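PDB 3FKJ: putative phosphosugar isomerases from Salmonella typhimurium LT2, which is a putative phosphosugar isomerase of the SIS family that probably binds phosphorylated sugars, its exact substrate and reaction being unassigned. Local coordinates for residues A[64-69]-A[169-174]; A[159-164]-A[178-183]. All blocks are in the same frame, centred on the assembly; numbering follows the deposited sequence.

Contact 1: A[64-69]-A[169-174]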
loop_
_atom_site.group_PDB
_atom_site.type_symbol
_atom_site.label_atom_id
_atom_site.label_comp_id
_atom_site.label_asym_id
_atom_site.label_seq_id
_atom_site.Cartn_x
_atom_site.Cartn_y
_atom_site.Cartn_z
ATOM N N CYS A 64 -0.181 7.293 13.025
ATOM C CA CYS A 64 -1.181 7.781 13.957
ATOM C C CYS A 64 -0.653 8.760 14.995
ATOM O O CYS A 64 -1.315 9.721 15.304
ATOM C CB CYS A 64 -1.807 6.611 14.685
ATOM S SG CYS A 64 -2.874 5.595 13.653
ATOM N N GLU A 65 0.525 8.483 15.542
ATOM C CA GLU A 65 0.990 9.101 16.778
ATOM C C GLU A 65 2.109 10.146 16.627
ATOM O O GLU A 65 2.114 11.099 17.379
ATOM C CB GLU A 65 1.458 8.027 17.751
ATOM C CG GLU A 65 0.378 7.081 18.266
ATOM C CD GLU A 65 -0.681 7.761 19.133
ATOM O OE1 GLU A 65 -0.451 8.802 19.810
ATOM O OE2 GLU A 65 -1.772 7.233 19.134
ATOM N N ALA A 66 3.022 9.980 15.665
ATOM C CA ALA A 66 4.133 10.920 15.419
ATOM C C ALA A 66 3.713 12.141 14.606
ATOM O O ALA A 66 3.228 11.991 13.505
ATOM C CB ALA A 66 5.275 10.210 14.681
ATOM N N SER A 67 3.955 13.344 15.147
ATOM C CA SER A 67 3.679 14.618 14.483
ATOM C C SER A 67 4.827 15.215 13.684
ATOM O O SER A 67 4.601 16.033 12.777
ATOM C CB SER A 67 3.225 15.669 15.520
ATOM O OG SER A 67 2.063 15.209 16.168
ATOM N N LYS A 68 6.062 14.845 14.014
ATOM C CA LYS A 68 7.217 15.446 13.340
ATOM C C LYS A 68 7.819 14.542 12.276
ATOM O O LYS A 68 8.395 14.999 11.306
ATOM C CB LYS A 68 8.300 15.791 14.345
ATOM C CG LYS A 68 7.906 16.800 15.422
ATOM C CD LYS A 68 9.102 16.964 16.388
ATOM C CE LYS A 68 8.804 17.809 17.589
ATOM N NZ LYS A 68 10.085 18.161 18.262
ATOM N N LEU A 69 7.671 13.252 12.464
ATOM C CA LEU A 69 8.324 12.272 11.620
ATOM C C LEU A 69 7.685 12.099 10.264
ATOM O O LEU A 69 6.459 12.068 10.140
ATOM C CB LEU A 69 8.244 10.942 12.344
ATOM C CG LEU A 69 9.374 9.968 12.289
ATOM C CD1 LEU A 69 10.545 10.614 12.994
ATOM C CD2 LEU A 69 8.916 8.692 12.993
ATOM N N GLN A 169 11.453 8.786 22.236
ATOM C CA GLN A 169 12.743 9.459 22.462
ATOM C C GLN A 169 12.912 10.722 21.596
ATOM O O GLN A 169 13.899 11.427 21.727
ATOM C CB GLN A 169 13.905 8.483 22.216
ATOM C CG GLN A 169 14.012 7.360 23.255
ATOM C CD GLN A 169 15.198 6.452 23.032
ATOM O OE1 GLN A 169 16.308 6.915 22.777
ATOM N NE2 GLN A 169 14.975 5.153 23.130
ATOM N N THR A 170 11.954 10.975 20.692
ATOM C CA THR A 170 11.956 12.192 19.879
ATOM C C THR A 170 10.807 13.158 20.209
ATOM O O THR A 170 10.983 14.360 20.180
ATOM C CB THR A 170 11.933 11.862 18.355
ATOM O OG1 THR A 170 10.713 11.193 17.999
ATOM C CG2 THR A 170 13.120 10.989 17.974
ATOM N N GLU A 171 9.625 12.649 20.494
ATOM C CA GLU A 171 8.479 13.515 20.756
ATOM C C GLU A 171 7.874 13.307 22.138
ATOM O O GLU A 171 7.063 14.100 22.595
ATOM C CB GLU A 171 7.395 13.288 19.690
ATOM C CG GLU A 171 7.831 13.610 18.290
ATOM C CD GLU A 171 6.750 13.387 17.219
ATOM O OE1 GLU A 171 7.136 13.097 16.055
ATOM O OE2 GLU A 171 5.536 13.550 17.500
ATOM N N GLY A 172 8.247 12.228 22.785
ATOM C CA GLY A 172 7.571 11.768 23.986
ATOM C C GLY A 172 6.286 11.030 23.639
ATOM O O GLY A 172 5.695 11.234 22.588
ATOM N N TYR A 173 5.855 10.162 24.544
ATOM C CA TYR A 173 4.636 9.427 24.349
ATOM C C TYR A 173 4.032 9.141 25.686
ATOM O O TYR A 173 4.593 8.373 26.457
ATOM C CB TYR A 173 4.918 8.114 23.613
ATOM C CG TYR A 173 3.689 7.286 23.365
ATOM C CD1 TYR A 173 2.547 7.853 22.750
ATOM C CD2 TYR A 173 3.660 5.941 23.698
ATOM C CE1 TYR A 173 1.400 7.079 22.489
ATOM C CE2 TYR A 173 2.527 5.154 23.442
ATOM C CZ TYR A 173 1.399 5.734 22.827
ATOM O OH TYR A 173 0.287 4.977 22.575
ATOM N N ALA A 174 2.886 9.768 25.941
ATOM C CA ALA A 174 2.205 9.688 27.246
ATOM C C ALA A 174 1.829 8.280 27.614
ATOM O O ALA A 174 1.869 7.945 28.772
ATOM C CB ALA A 174 0.957 10.571 27.269
HETATM O O HOH W 1 -1.713 6.195 22.032
HETATM O O HOH W 2 12.364 16.076 18.750
#
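Glu171 reaches with its carboxylate into the backbone of 66-68, where a SIS-domain helix, 56-65, gives way to the connection leading into strand 70-75, outermost of its sheet within the chain. Two hydrogen bonds make this join between side chain and main chain. Ser67 N binds OE2 of Glu171 at 2.8 Å, nearly straight and on the syn lone pair of that oxygen. Lys68 N binds OE1 of Glu171 at 2.9 Å, but arrives from above the carboxylate plane, about 45° out of it. With one oxygen for each, the carboxylate holds two successive amides just past Ala66, the first residue to leave helical angles. Glu171 spans the gap because its chain is extended beyond CG (chi2 -180°).

Van der Waals contacts from Lys68 and Ala66 flank the carboxylate. The aliphatic part of Lys68 slides past the Glu171 chain in the opposite direction, its CB lying 3.4 Å from Glu171 OE1. The CB of Ala66 packs near the same oxygen. At the other end of the contact, Glu65 meets the Tyr173 ring at its edge, OE1 nearest CE1, the carboxylate and ring planes 62° apart. That carboxylate has stronger partners: OE2 is hydrogen-bonded to Tyr311, and OE1 forms a salt bridge with Lys85 of the second subunit. The contact therefore borders the dimer interface.

Water is found at both ends. One molecule lies at the edge of the Tyr173 ring, in its plane, and bonds weakly to Glu65 OE2; its link to the tyrosine hydroxyl is doubtful. The clear bridge is the second, which accepts from Lys68 NZ at 3.1 Å and donates to Thr170 O at 2.6 Å.

Contact 2: A[159-164]-A[178-183]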
loop_
_atom_site.group_PDB
_atom_site.type_symbol
_atom_site.label_atom_id
_atom_site.label_comp_id
_atom_site.label_asym_id
_atom_site.label_seq_id
_atom_site.Cartn_x
_atom_site.Cartn_y
_atom_site.Cartn_z
ATOM N N SER A 159 8.824 -4.170 15.005
ATOM C CA SER A 159 8.413 -2.964 14.293
ATOM C C SER A 159 7.726 -2.028 15.292
ATOM O O SER A 159 7.915 -0.818 15.220
ATOM C CB SER A 159 7.506 -3.247 13.065
ATOM O OG SER A 159 6.171 -3.577 13.420
ATOM N N LEU A 160 6.952 -2.593 16.231
ATOM C CA LEU A 160 6.175 -1.764 17.150
ATOM C C LEU A 160 7.071 -1.269 18.280
ATOM O O LEU A 160 6.960 -0.126 18.693
ATOM C CB LEU A 160 4.933 -2.498 17.677
ATOM C CG LEU A 160 3.979 -1.667 18.572
ATOM C CD1 LEU A 160 3.496 -0.375 17.948
ATOM C CD2 LEU A 160 2.813 -2.491 19.030
ATOM N N TRP A 161 7.979 -2.132 18.758
ATOM C CA TRP A 161 8.978 -1.731 19.774
ATOM C C TRP A 161 9.830 -0.550 19.276
ATOM O O TRP A 161 10.021 0.433 19.982
ATOM C CB TRP A 161 9.906 -2.898 20.148
ATOM C CG TRP A 161 9.300 -3.941 21.076
ATOM C CD1 TRP A 161 9.061 -5.236 20.785
ATOM C CD2 TRP A 161 8.892 -3.750 22.441
ATOM N NE1 TRP A 161 8.528 -5.889 21.877
ATOM C CE2 TRP A 161 8.402 -4.995 22.909
ATOM C CE3 TRP A 161 8.884 -2.650 23.309
ATOM C CZ2 TRP A 161 7.928 -5.181 24.220
ATOM C CZ3 TRP A 161 8.386 -2.828 24.603
ATOM C CH2 TRP A 161 7.912 -4.083 25.043
ATOM N N LEU A 162 10.373 -0.686 18.072
ATOM C CA LEU A 162 11.238 0.348 17.476
ATOM C C LEU A 162 10.453 1.627 17.233
ATOM O O LEU A 162 10.911 2.718 17.573
ATOM C CB LEU A 162 11.832 -0.156 16.157
ATOM C CG LEU A 162 12.899 -1.226 16.335
ATOM C CD1 LEU A 162 13.182 -2.005 14.994
ATOM C CD2 LEU A 162 14.107 -0.563 16.884
ATOM N N ALA A 163 9.251 1.498 16.695
ATOM C CA ALA A 163 8.329 2.637 16.556
ATOM C C ALA A 163 8.079 3.374 17.885
ATOM O O ALA A 163 8.173 4.621 17.926
ATOM C CB ALA A 163 6.995 2.210 15.958
ATOM N N LEU A 164 7.697 2.602 18.922
ATOM C CA LEU A 164 7.475 3.139 20.266
ATOM C C LEU A 164 8.667 3.989 20.726
ATOM O O LEU A 164 8.491 5.110 21.205
ATOM C CB LEU A 164 7.270 2.003 21.281
ATOM C CG LEU A 164 7.227 2.368 22.769
ATOM C CD1 LEU A 164 5.933 3.120 23.046
ATOM C CD2 LEU A 164 7.399 1.093 23.665
ATOM N N GLU A 178 1.935 2.339 29.337
ATOM C CA GLU A 178 0.748 1.535 29.010
ATOM C C GLU A 178 1.025 0.510 27.906
ATOM O O GLU A 178 0.536 -0.617 27.959
ATOM C CB GLU A 178 -0.438 2.419 28.599
ATOM C CG GLU A 178 -1.593 2.407 29.566
ATOM C CD GLU A 178 -2.201 1.011 29.776
ATOM O OE1 GLU A 178 -2.027 0.459 30.882
ATOM O OE2 GLU A 178 -2.849 0.477 28.842
ATOM N N LEU A 179 1.811 0.904 26.913
ATOM C CA LEU A 179 2.074 0.039 25.768
ATOM C C LEU A 179 3.112 -1.025 26.155
ATOM O O LEU A 179 3.007 -2.173 25.742
ATOM C CB LEU A 179 2.493 0.866 24.545
ATOM C CG LEU A 179 2.416 0.227 23.139
ATOM C CD1 LEU A 179 2.199 1.280 22.108
ATOM C CD2 LEU A 179 3.657 -0.566 22.817
ATOM N N VAL A 180 4.082 -0.641 26.984
ATOM C CA VAL A 180 5.104 -1.551 27.477
ATOM C C VAL A 180 4.493 -2.650 28.327
ATOM O O VAL A 180 4.925 -3.804 28.257
ATOM C CB VAL A 180 6.192 -0.804 28.283
ATOM C CG1 VAL A 180 7.006 -1.778 29.133
ATOM C CG2 VAL A 180 7.105 0.012 27.345
ATOM N N SER A 181 3.490 -2.302 29.127
ATOM C CA SER A 181 2.855 -3.303 29.986
ATOM C C SER A 181 1.801 -4.059 29.169
ATOM O O SER A 181 1.576 -5.226 29.431
ATOM C CB SER A 181 2.309 -2.688 31.299
ATOM O OG SER A 181 1.001 -2.193 31.150
ATOM N N ALA A 182 1.202 -3.412 28.151
ATOM C CA ALA A 182 0.366 -4.129 27.166
ATOM C C ALA A 182 1.195 -5.227 26.506
ATOM O O ALA A 182 0.757 -6.365 26.408
ATOM C CB ALA A 182 -0.178 -3.188 26.110
ATOM N N PHE A 183 2.402 -4.883 26.057
ATOM C CA PHE A 183 3.326 -5.880 25.461
ATOM C C PHE A 183 3.692 -6.999 26.452
ATOM O O PHE A 183 3.979 -8.130 26.035
ATOM C CB PHE A 183 4.622 -5.221 24.954
ATOM C CG PHE A 183 4.818 -5.275 23.448
ATOM C CD1 PHE A 183 4.719 -6.481 22.761
ATOM C CD2 PHE A 183 5.204 -4.129 22.741
ATOM C CE1 PHE A 183 4.942 -6.553 21.389
ATOM C CE2 PHE A 183 5.406 -4.169 21.338
ATOM C CZ PHE A 183 5.277 -5.380 20.668
#
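An antiparallel helix pair, joined through the short connection after helix 155-170, packs here around an offset aromatic stack. The axes of 159-164 and 178-183 run 162° apart in direction and come no nearer than 11.6 Å, a separation filled by large side chains. Trp161 and Phe183 provide the centre: the five-membered ring of the indole and the phenyl ring lie with centroids 3.8 Å apart and planes only 9° from parallel. The overlap also extends over the six-membered part of the indole, where Trp161 CZ2 sits 3.2 Å from Phe183 CG, a tight approach. Trp161 NE1 is satisfied by Ala152 O, a bond that would fix the rotation of the indole.

Aliphatic groups complete the interface. Leu160, with CG anti to the backbone N (chi1 -175°), extends toward the partner helix, and its CD2 meets Phe183 CE2 at 3.9 Å. Val180 CG2 touches the indole at its edge and also meets Leu164 CD2 at 3.8 Å, the two side chains crossing at about a right angle. Leu164 slides past Leu179 in the opposite direction.

Helix 22-35 adds His24, Ala23 and Ala27 against Trp161, while Phe61 of helix 56-65 packs on Leu160 and Leu179. On another side of helix 155-170, Leu162 packs on Ile120 and Leu122 of strand 118-123, so this helix lies between helix 176-184 and the five-stranded parallel sheet.

Overall arrangement
Helix 155-170 is common to both contacts, whose centres lie about 13 Å apart. Contact 2 is buried and apolar, using the middle of that helix and relying on ring stacking and branched aliphatic side chains. Contact 1, at the helix's C-terminal end, is partly buried and mostly polar: main-chain amides, a carboxylate and waters do the work, with the second subunit close by. Tyr173 links them, its ring packing on Leu164 and Leu179 of contact 2 while its ring edge faces Glu65 in contact 1. Helix 56-65 also serves both, ending in contact 1 and lending Phe61 to the side of contact 2.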